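Local coordinates for sefir domain protein (Bacillus cereus F65185, PDB 5Y8E), which is a bacterial SEFIR-domain signalling protein that probably works through SEFIR-SEFIR association, in a fold related to that of TIR domains, at residues I87-N93 / F117-R121; Y69-A73 / T84-T88; I101-L105 / F122-Y128. All coordinates share one frame; numbering follows the deposited sequence.

Interaction 1: I87-N93 / F117-R121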
loop_
_atom_site.group_PDB
_atom_site.type_symbol
_atom_site.label_atom_id
_atom_site.label_comp_id
_atom_site.label_asym_id
_atom_site.label_seq_id
_atom_site.Cartn_x
_atom_site.Cartn_y
_atom_site.Cartn_z
ATOM N N ILE A 87 -6.080 -6.305 -0.324
ATOM C CA ILE A 87 -6.667 -5.882 -1.559
ATOM C C ILE A 87 -7.057 -7.086 -2.433
ATOM O O ILE A 87 -6.293 -7.962 -2.648
ATOM C CB ILE A 87 -5.734 -4.931 -2.297
ATOM C CG1 ILE A 87 -5.666 -3.599 -1.586
ATOM C CG2 ILE A 87 -6.177 -4.670 -3.666
ATOM C CD1 ILE A 87 -4.602 -2.733 -2.083
ATOM N N THR A 88 -8.272 -7.018 -2.966
ATOM C CA THR A 88 -8.791 -8.047 -3.874
ATOM C C THR A 88 -8.733 -7.642 -5.358
ATOM O O THR A 88 -8.718 -6.505 -5.654
ATOM C CB THR A 88 -10.318 -8.293 -3.585
ATOM O OG1 THR A 88 -10.996 -7.091 -3.790
ATOM C CG2 THR A 88 -10.534 -8.729 -2.170
ATOM N N PRO A 89 -8.809 -8.617 -6.274
ATOM C CA PRO A 89 -8.828 -8.263 -7.697
ATOM C C PRO A 89 -9.939 -7.267 -8.003
ATOM O O PRO A 89 -9.715 -6.321 -8.756
ATOM C CB PRO A 89 -9.121 -9.598 -8.381
ATOM C CG PRO A 89 -8.497 -10.610 -7.466
ATOM C CD PRO A 89 -8.747 -10.078 -6.075
ATOM N N ASN A 90 -11.111 -7.461 -7.411
ATOM C CA ASN A 90 -12.232 -6.563 -7.676
ATOM C C ASN A 90 -11.966 -5.124 -7.238
ATOM O O ASN A 90 -12.301 -4.176 -7.953
ATOM C CB ASN A 90 -13.506 -7.078 -7.017
ATOM C CG ASN A 90 -14.726 -6.323 -7.468
ATOM O OD1 ASN A 90 -15.349 -5.600 -6.695
ATOM N ND2 ASN A 90 -15.053 -6.456 -8.743
ATOM N N ILE A 91 -11.376 -4.960 -6.056
ATOM C CA ILE A 91 -11.051 -3.629 -5.566
ATOM C C ILE A 91 -9.968 -3.004 -6.443
ATOM O O ILE A 91 -10.082 -1.847 -6.850
ATOM C CB ILE A 91 -10.612 -3.654 -4.087
ATOM C CG1 ILE A 91 -11.806 -3.981 -3.187
ATOM C CG2 ILE A 91 -9.999 -2.314 -3.680
ATOM C CD1 ILE A 91 -11.414 -4.297 -1.759
ATOM N N TYR A 92 -8.927 -3.779 -6.741
ATOM C CA TYR A 92 -7.830 -3.305 -7.581
ATOM C C TYR A 92 -8.343 -2.854 -8.945
ATOM O O TYR A 92 -7.945 -1.801 -9.456
ATOM C CB TYR A 92 -6.798 -4.422 -7.775
ATOM C CG TYR A 92 -5.567 -3.995 -8.543
ATOM C CD1 TYR A 92 -4.525 -3.346 -7.900
ATOM C CD2 TYR A 92 -5.447 -4.245 -9.908
ATOM C CE1 TYR A 92 -3.397 -2.955 -8.580
ATOM C CE2 TYR A 92 -4.318 -3.848 -10.607
ATOM C CZ TYR A 92 -3.298 -3.205 -9.932
ATOM O OH TYR A 92 -2.161 -2.805 -10.593
ATOM N N ASN A 93 -9.225 -3.658 -9.531
ATOM C CA ASN A 93 -9.715 -3.397 -10.882
ATOM C C ASN A 93 -10.556 -2.133 -10.960
ATOM O O ASN A 93 -10.549 -1.435 -11.977
ATOM C CB ASN A 93 -10.526 -4.587 -11.399
ATOM C CG ASN A 93 -9.664 -5.792 -11.724
ATOM O OD1 ASN A 93 -8.465 -5.669 -11.957
ATOM N ND2 ASN A 93 -10.278 -6.964 -11.752
ATOM N N PHE A 117 -2.433 -10.494 -9.477
ATOM C CA PHE A 117 -3.415 -9.762 -10.268
ATOM C C PHE A 117 -3.104 -8.282 -10.445
ATOM O O PHE A 117 -3.824 -7.575 -11.151
ATOM C CB PHE A 117 -4.820 -9.950 -9.687
ATOM C CG PHE A 117 -4.938 -9.573 -8.250
ATOM C CD1 PHE A 117 -5.206 -8.264 -7.888
ATOM C CD2 PHE A 117 -4.806 -10.533 -7.258
ATOM C CE1 PHE A 117 -5.319 -7.911 -6.559
ATOM C CE2 PHE A 117 -4.922 -10.191 -5.928
ATOM C CZ PHE A 117 -5.177 -8.877 -5.575
ATOM N N PHE A 118 -2.037 -7.818 -9.803
ATOM C CA PHE A 118 -1.562 -6.463 -10.036
ATOM C C PHE A 118 -1.068 -6.397 -11.477
ATOM O O PHE A 118 -0.154 -7.131 -11.859
ATOM C CB PHE A 118 -0.461 -6.086 -9.041
ATOM C CG PHE A 118 -0.984 -5.657 -7.691
ATOM C CD1 PHE A 118 -0.276 -4.749 -6.918
ATOM C CD2 PHE A 118 -2.181 -6.163 -7.195
ATOM C CE1 PHE A 118 -0.750 -4.341 -5.679
ATOM C CE2 PHE A 118 -2.663 -5.764 -5.951
ATOM C CZ PHE A 118 -1.946 -4.851 -5.194
ATOM N N LYS A 119 -1.689 -5.540 -12.280
ATOM C CA LYS A 119 -1.447 -5.546 -13.722
ATOM C C LYS A 119 -0.076 -5.017 -14.119
ATOM O O LYS A 119 0.617 -5.638 -14.922
ATOM C CB LYS A 119 -2.568 -4.827 -14.471
ATOM C CG LYS A 119 -3.883 -5.579 -14.403
ATOM C CD LYS A 119 -5.025 -4.735 -14.915
ATOM C CE LYS A 119 -6.349 -5.216 -14.352
ATOM N NZ LYS A 119 -7.295 -4.077 -14.165
ATOM N N SER A 120 0.324 -3.879 -13.563
ATOM C CA SER A 120 1.708 -3.457 -13.724
ATOM C C SER A 120 2.567 -4.242 -12.739
ATOM O O SER A 120 2.139 -4.527 -11.617
ATOM C CB SER A 120 1.876 -1.948 -13.539
ATOM O OG SER A 120 1.421 -1.522 -12.270
ATOM N N ARG A 121 3.767 -4.616 -13.172
ATOM C CA ARG A 121 4.664 -5.411 -12.343
ATOM C C ARG A 121 5.606 -4.520 -11.549
ATOM O O ARG A 121 6.622 -4.978 -11.022
ATOM C CB ARG A 121 5.470 -6.385 -13.202
ATOM C CG ARG A 121 4.732 -7.666 -13.552
ATOM C CD ARG A 121 4.412 -8.472 -12.299
ATOM N NE ARG A 121 3.008 -8.358 -11.917
ATOM C CZ ARG A 121 2.469 -8.981 -10.873
ATOM N NH1 ARG A 121 3.220 -9.758 -10.104
ATOM N NH2 ARG A 121 1.181 -8.829 -10.598
HETATM O O HOH W 1 -6.767 -7.717 -11.667
#

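Interaction 2: Y69-A73 / T84-T88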
loop_
_atom_site.group_PDB
_atom_site.type_symbol
_atom_site.label_atom_id
_atom_site.label_comp_id
_atom_site.label_asym_id
_atom_site.label_seq_id
_atom_site.Cartn_x
_atom_site.Cartn_y
_atom_site.Cartn_z
ATOM N N TYR A 69 1.273 -10.886 2.862
ATOM C CA TYR A 69 0.235 -10.130 2.171
ATOM C C TYR A 69 0.001 -10.735 0.797
ATOM O O TYR A 69 -1.131 -10.964 0.385
ATOM C CB TYR A 69 0.667 -8.671 2.025
ATOM C CG TYR A 69 -0.410 -7.737 1.514
ATOM C CD1 TYR A 69 -0.671 -7.625 0.153
ATOM C CD2 TYR A 69 -1.155 -6.957 2.391
ATOM C CE1 TYR A 69 -1.647 -6.769 -0.321
ATOM C CE2 TYR A 69 -2.138 -6.092 1.928
ATOM C CZ TYR A 69 -2.375 -6.006 0.571
ATOM O OH TYR A 69 -3.343 -5.152 0.096
ATOM N N CYS A 70 1.093 -11.016 0.101
ATOM C CA CYS A 70 1.057 -11.523 -1.271
ATOM C C CYS A 70 0.410 -12.903 -1.351
ATOM O O CYS A 70 -0.411 -13.178 -2.229
ATOM C CB CYS A 70 2.487 -11.578 -1.829
ATOM S SG CYS A 70 2.647 -12.058 -3.573
ATOM N N GLU A 71 0.798 -13.782 -0.432
ATOM C CA GLU A 71 0.280 -15.145 -0.449
ATOM C C GLU A 71 -1.223 -15.182 -0.144
ATOM O O GLU A 71 -1.963 -15.969 -0.733
ATOM C CB GLU A 71 1.081 -16.050 0.498
ATOM C CG GLU A 71 2.554 -16.154 0.104
ATOM C CD GLU A 71 3.249 -17.378 0.671
ATOM O OE1 GLU A 71 2.939 -17.773 1.817
ATOM O OE2 GLU A 71 4.113 -17.944 -0.035
ATOM N N LYS A 72 -1.671 -14.305 0.749
ATOM C CA LYS A 72 -3.089 -14.221 1.086
ATOM C C LYS A 72 -3.875 -13.539 -0.032
ATOM O O LYS A 72 -5.010 -13.919 -0.334
ATOM C CB LYS A 72 -3.267 -13.470 2.405
ATOM C CG LYS A 72 -2.883 -14.275 3.657
ATOM C CD LYS A 72 -2.544 -13.343 4.818
ATOM C CE LYS A 72 -2.675 -14.024 6.176
ATOM N NZ LYS A 72 -4.081 -14.003 6.673
ATOM N N ALA A 73 -3.259 -12.539 -0.651
ATOM C CA ALA A 73 -3.869 -11.844 -1.782
ATOM C C ALA A 73 -4.053 -12.815 -2.938
ATOM O O ALA A 73 -5.039 -12.743 -3.680
ATOM C CB ALA A 73 -3.009 -10.679 -2.211
ATOM N N THR A 84 -11.659 -9.276 5.890
ATOM C CA THR A 84 -10.598 -9.250 4.912
ATOM C C THR A 84 -9.892 -7.842 4.888
ATOM O O THR A 84 -10.543 -6.841 4.803
ATOM C CB THR A 84 -11.197 -9.629 3.560
ATOM O OG1 THR A 84 -11.726 -10.958 3.621
ATOM C CG2 THR A 84 -10.201 -9.532 2.453
ATOM N N MET A 85 -8.567 -7.811 4.969
ATOM C CA MET A 85 -7.845 -6.556 4.967
ATOM C C MET A 85 -6.817 -6.448 3.805
ATOM O O MET A 85 -6.049 -5.542 3.759
ATOM C CB MET A 85 -7.170 -6.289 6.313
ATOM C CG MET A 85 -5.938 -7.081 6.565
ATOM S SD MET A 85 -5.489 -7.136 8.403
ATOM C CE MET A 85 -5.423 -5.460 8.734
ATOM N N ILE A 86 -6.863 -7.389 2.880
ATOM C CA ILE A 86 -5.942 -7.497 1.796
ATOM C C ILE A 86 -6.681 -7.156 0.467
ATOM O O ILE A 86 -7.718 -7.645 0.218
ATOM C CB ILE A 86 -5.350 -8.950 1.770
ATOM C CG1 ILE A 86 -4.497 -9.120 3.048
ATOM C CG2 ILE A 86 -4.596 -9.204 0.593
ATOM C CD1 ILE A 86 -3.943 -10.388 3.241
ATOM N N ILE A 87 -6.080 -6.305 -0.324
ATOM C CA ILE A 87 -6.667 -5.882 -1.559
ATOM C C ILE A 87 -7.057 -7.086 -2.433
ATOM O O ILE A 87 -6.293 -7.962 -2.648
ATOM C CB ILE A 87 -5.734 -4.931 -2.297
ATOM C CG1 ILE A 87 -5.666 -3.599 -1.586
ATOM C CG2 ILE A 87 -6.177 -4.670 -3.666
ATOM C CD1 ILE A 87 -4.602 -2.733 -2.083
ATOM N N THR A 88 -8.272 -7.018 -2.966
ATOM C CA THR A 88 -8.791 -8.047 -3.874
ATOM C C THR A 88 -8.733 -7.642 -5.358
ATOM O O THR A 88 -8.718 -6.505 -5.654
ATOM C CB THR A 88 -10.318 -8.293 -3.585
ATOM O OG1 THR A 88 -10.996 -7.091 -3.790
ATOM C CG2 THR A 88 -10.534 -8.729 -2.170
HETATM O O HOH W 2 -6.883 -10.611 -2.848
#

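Interaction 3: I101-L105 / F122-Y128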
loop_
_atom_site.group_PDB
_atom_site.type_symbol
_atom_site.label_atom_id
_atom_site.label_comp_id
_atom_site.label_asym_id
_atom_site.label_seq_id
_atom_site.Cartn_x
_atom_site.Cartn_y
_atom_site.Cartn_z
ATOM N N ILE A 101 0.857 2.402 -4.818
ATOM C CA ILE A 101 2.312 2.337 -4.713
ATOM C C ILE A 101 2.677 1.077 -3.937
ATOM O O ILE A 101 2.699 1.070 -2.698
ATOM C CB ILE A 101 2.901 3.565 -4.000
ATOM C CG1 ILE A 101 2.478 4.855 -4.699
ATOM C CG2 ILE A 101 4.442 3.469 -3.912
ATOM C CD1 ILE A 101 2.882 6.118 -3.936
ATOM N N PRO A 102 2.940 -0.013 -4.662
ATOM C CA PRO A 102 3.311 -1.260 -3.991
ATOM C C PRO A 102 4.735 -1.160 -3.471
ATOM O O PRO A 102 5.609 -0.690 -4.199
ATOM C CB PRO A 102 3.230 -2.297 -5.117
ATOM C CG PRO A 102 2.348 -1.662 -6.172
ATOM C CD PRO A 102 2.719 -0.210 -6.103
ATOM N N ILE A 103 4.952 -1.569 -2.225
ATOM C CA ILE A 103 6.295 -1.633 -1.654
ATOM C C ILE A 103 6.601 -3.093 -1.360
ATOM O O ILE A 103 5.945 -3.712 -0.514
ATOM C CB ILE A 103 6.396 -0.822 -0.350
ATOM C CG1 ILE A 103 5.922 0.623 -0.559
ATOM C CG2 ILE A 103 7.831 -0.841 0.188
ATOM C CD1 ILE A 103 5.820 1.430 0.751
ATOM N N SER A 104 7.583 -3.653 -2.059
ATOM C CA SER A 104 7.956 -5.054 -1.859
ATOM C C SER A 104 8.990 -5.193 -0.753
ATOM O O SER A 104 10.077 -4.604 -0.817
ATOM C CB SER A 104 8.492 -5.674 -3.154
ATOM O OG SER A 104 8.699 -7.070 -3.004
ATOM N N LEU A 105 8.644 -5.963 0.273
ATOM C CA LEU A 105 9.557 -6.209 1.379
ATOM C C LEU A 105 10.207 -7.555 1.133
ATOM O O LEU A 105 9.684 -8.590 1.542
ATOM C CB LEU A 105 8.807 -6.216 2.712
ATOM C CG LEU A 105 8.022 -4.939 3.019
ATOM C CD1 LEU A 105 7.493 -4.974 4.446
ATOM C CD2 LEU A 105 8.884 -3.711 2.794
ATOM N N PHE A 122 5.261 -3.242 -11.461
ATOM C CA PHE A 122 6.115 -2.298 -10.763
ATOM C C PHE A 122 5.815 -2.266 -9.275
ATOM O O PHE A 122 4.692 -2.523 -8.829
ATOM C CB PHE A 122 6.026 -0.902 -11.387
ATOM C CG PHE A 122 5.083 0.031 -10.678
ATOM C CD1 PHE A 122 5.574 1.112 -9.959
ATOM C CD2 PHE A 122 3.709 -0.158 -10.744
ATOM C CE1 PHE A 122 4.716 1.983 -9.309
ATOM C CE2 PHE A 122 2.841 0.708 -10.097
ATOM C CZ PHE A 122 3.346 1.784 -9.379
ATOM N N ALA A 123 6.852 -1.960 -8.513
ATOM C CA ALA A 123 6.767 -1.898 -7.074
ATOM C C ALA A 123 8.018 -1.175 -6.660
ATOM O O ALA A 123 9.010 -1.198 -7.391
ATOM C CB ALA A 123 6.757 -3.295 -6.488
ATOM N N LEU A 124 7.974 -0.523 -5.508
ATOM C CA LEU A 124 9.196 -0.019 -4.895
ATOM C C LEU A 124 9.821 -1.174 -4.143
ATOM O O LEU A 124 9.263 -1.651 -3.152
ATOM C CB LEU A 124 8.890 1.135 -3.943
ATOM C CG LEU A 124 10.054 1.656 -3.086
ATOM C CD1 LEU A 124 11.166 2.147 -3.978
ATOM C CD2 LEU A 124 9.577 2.768 -2.167
ATOM N N GLY A 125 10.962 -1.649 -4.633
ATOM C CA GLY A 125 11.702 -2.689 -3.943
ATOM C C GLY A 125 12.421 -2.081 -2.754
ATOM O O GLY A 125 13.407 -1.361 -2.921
ATOM N N TRP A 126 11.925 -2.350 -1.554
ATOM C CA TRP A 126 12.518 -1.773 -0.352
ATOM C C TRP A 126 13.948 -2.260 -0.137
ATOM O O TRP A 126 14.227 -3.460 -0.156
ATOM C CB TRP A 126 11.651 -2.077 0.871
ATOM C CG TRP A 126 11.954 -1.209 2.055
ATOM C CD1 TRP A 126 12.658 -1.557 3.175
ATOM C CD2 TRP A 126 11.557 0.155 2.237
ATOM N NE1 TRP A 126 12.726 -0.487 4.041
ATOM C CE2 TRP A 126 12.053 0.573 3.490
ATOM C CE3 TRP A 126 10.824 1.062 1.461
ATOM C CZ2 TRP A 126 11.840 1.864 3.983
ATOM C CZ3 TRP A 126 10.612 2.340 1.952
ATOM C CH2 TRP A 126 11.118 2.728 3.199
ATOM N N ASN A 127 14.863 -1.317 0.044
ATOM C CA ASN A 127 16.257 -1.666 0.275
ATOM C C ASN A 127 16.599 -1.463 1.745
ATOM O O ASN A 127 16.816 -0.331 2.194
ATOM C CB ASN A 127 17.176 -0.833 -0.622
ATOM C CG ASN A 127 18.624 -1.288 -0.555
ATOM O OD1 ASN A 127 18.977 -2.136 0.265
ATOM N ND2 ASN A 127 19.467 -0.726 -1.411
ATOM N N TYR A 128 16.652 -2.562 2.490
ATOM C CA TYR A 128 16.946 -2.487 3.920
ATOM C C TYR A 128 18.371 -2.018 4.199
ATOM O O TYR A 128 18.678 -1.606 5.317
ATOM C CB TYR A 128 16.690 -3.832 4.603
ATOM C CG TYR A 128 15.226 -4.207 4.705
ATOM C CD1 TYR A 128 14.413 -3.648 5.687
ATOM C CD2 TYR A 128 14.660 -5.126 3.827
ATOM C CE1 TYR A 128 13.078 -3.994 5.793
ATOM C CE2 TYR A 128 13.323 -5.476 3.923
ATOM C CZ TYR A 128 12.540 -4.910 4.907
ATOM O OH TYR A 128 11.210 -5.255 5.016
HETATM O O HOH W 3 13.057 -5.666 -0.512
#

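Interaction 1: I87-N93 / F117-R121
The Y92 ring lies over F118 in an offset stack, while F117 turns a face to P89. The phenol reaches across because its CG stands anti to the backbone N (chi1 -175°), and the stacked rings of Y92 and F118 have centroids 4.4 Å apart and planes 16° from parallel. CE1 of Y92 sits over the centre of the F118 ring. On the F117 face, P89 CG lies 3.8 Å from the centroid of the F117 ring, close to the ring normal, a CH-pi contact. The rim of the same ring meets Y92 CB and the carbonyl I87 O, 3.3 Å from F117 CZ, so the ring fills the notch where the chain enters helix 89-93. Polar contacts border the aromatic core. K119 N donates to Y92 OH over 3.2 Å, bent to 136°, and K119 NZ reaches N93 OD1 at 3.0 Å from above the carbonyl plane. A water bridges N93 OD1 and F117 O. T88 is the N-cap of helix 89-93, its OG1 accepting from I91 N at 3.1 Å. I87 and F118 both touch V63 of strand 60-65, which places this helix start and the loop against the central sheet of the SEFIR domain.

Interaction 2: Y69-A73 / T84-T88
Y69 and I86 make the main apolar contact, with the isoleucine laid over the phenol. I86 CG2 stands 4.0 Å from the centroid of the Y69 ring and 15° off its normal, a CH-pi contact displaced toward the rim. The two side chains run past each other in opposite directions, which brings I86 CG1 alongside Y69 CD2 and CE2. The branches of I86 divide the helix surface between them: CG2, anti to the backbone N, meets A73 CB at 3.5 Å, whereas CD1 ends against K72. There I86 CD1 and K72 CB are 3.3 Å apart, tighter than usual van der Waals contact, and K72 CD also borders the methyl. I87 CG1 and CD1 add van der Waals packing against Y69 OH.

Hydrogen bonding is concentrated on that phenol oxygen. I87 N donates to Y69 OH over 3.0 Å, nearly straight at 169°, and the same oxygen is hydrogen-bonded to S7 OG, at the end of strand 3-7. Two partners thus grip one buried polar atom and would restrict swinging of the ring.

Water-mediated contact completes the set: one water donates to A73 O at 2.9 Å and to I87 O at 2.7 Å, linking two backbone carbonyls. Together these contacts hold loop 84-88 against helix 67-75, beside the parallel sheet core of the alpha/beta SEFIR fold, where Y69 and I87 both touch V63.

Interaction 3: I101-L105 / F122-Y128
I103 pairs with L124, and S104 with G125, in a parallel beta ladder that adds strand 124-125 to strand 100-108 in the central sheet of this alpha/beta SEFIR domain. Three hydrogen bonds give the register. L124 N donates to P102 O at 2.7 Å. S104 N then donates to L124 O at 2.8 Å, and the last bond runs from W126 N to S104 O at 3.0 Å. I103 and L124 point to one face, where L124 touches L138 of helix 131-143; S104 points to the other.

W126 can be followed outward. Its CB lies 3.4 Å from S104 O and 3.7 Å from L105 CD2. CG, set anti to the backbone N (chi1 -163°), remains near the same leucine methyl. On the benzo part, CE3 meets I103 CG2 at 3.8 Å, so the indole runs alongside both aliphatic chains in the same direction. CD1 rests over the centre of the Y128 ring, and W18 packs edge-to-face with the indole.

At one end of the ladder, F122 CZ touches P102 CD, while A123 CB meets P102 CB. At the other end, Y128 crosses L105 at about a right angle, and its OH lies 3.5 Å from L105 CB. A water bridges the strands here, donating to S104 O at 3.2 Å and also to W126 O.

Overall arrangement
From the N terminus, interaction 2 comes first: after helix 67-75 the chain turns back through a loop, and 84-88, just before helix 89-93, closes it against 69-73. I87 and T88 belong to interactions 1 and 2 alike, so interaction 1 starts where interaction 2 ends and joins the start of helix 89-93 to the loop 117-121. Residues 101-105 open interaction 3 before interaction 1 has closed; these two therefore cross, and 122-128 follows 117-121 directly, joining strands 100-108 and 124-125 of the sheet. F117 CE2 lies 3.4 Å from A73 O, and F118 CD1 4.1 Å from P102 CG, so interaction 1 touches both others, whereas interactions 2 and 3 stay about 8 Å apart at their nearest atoms.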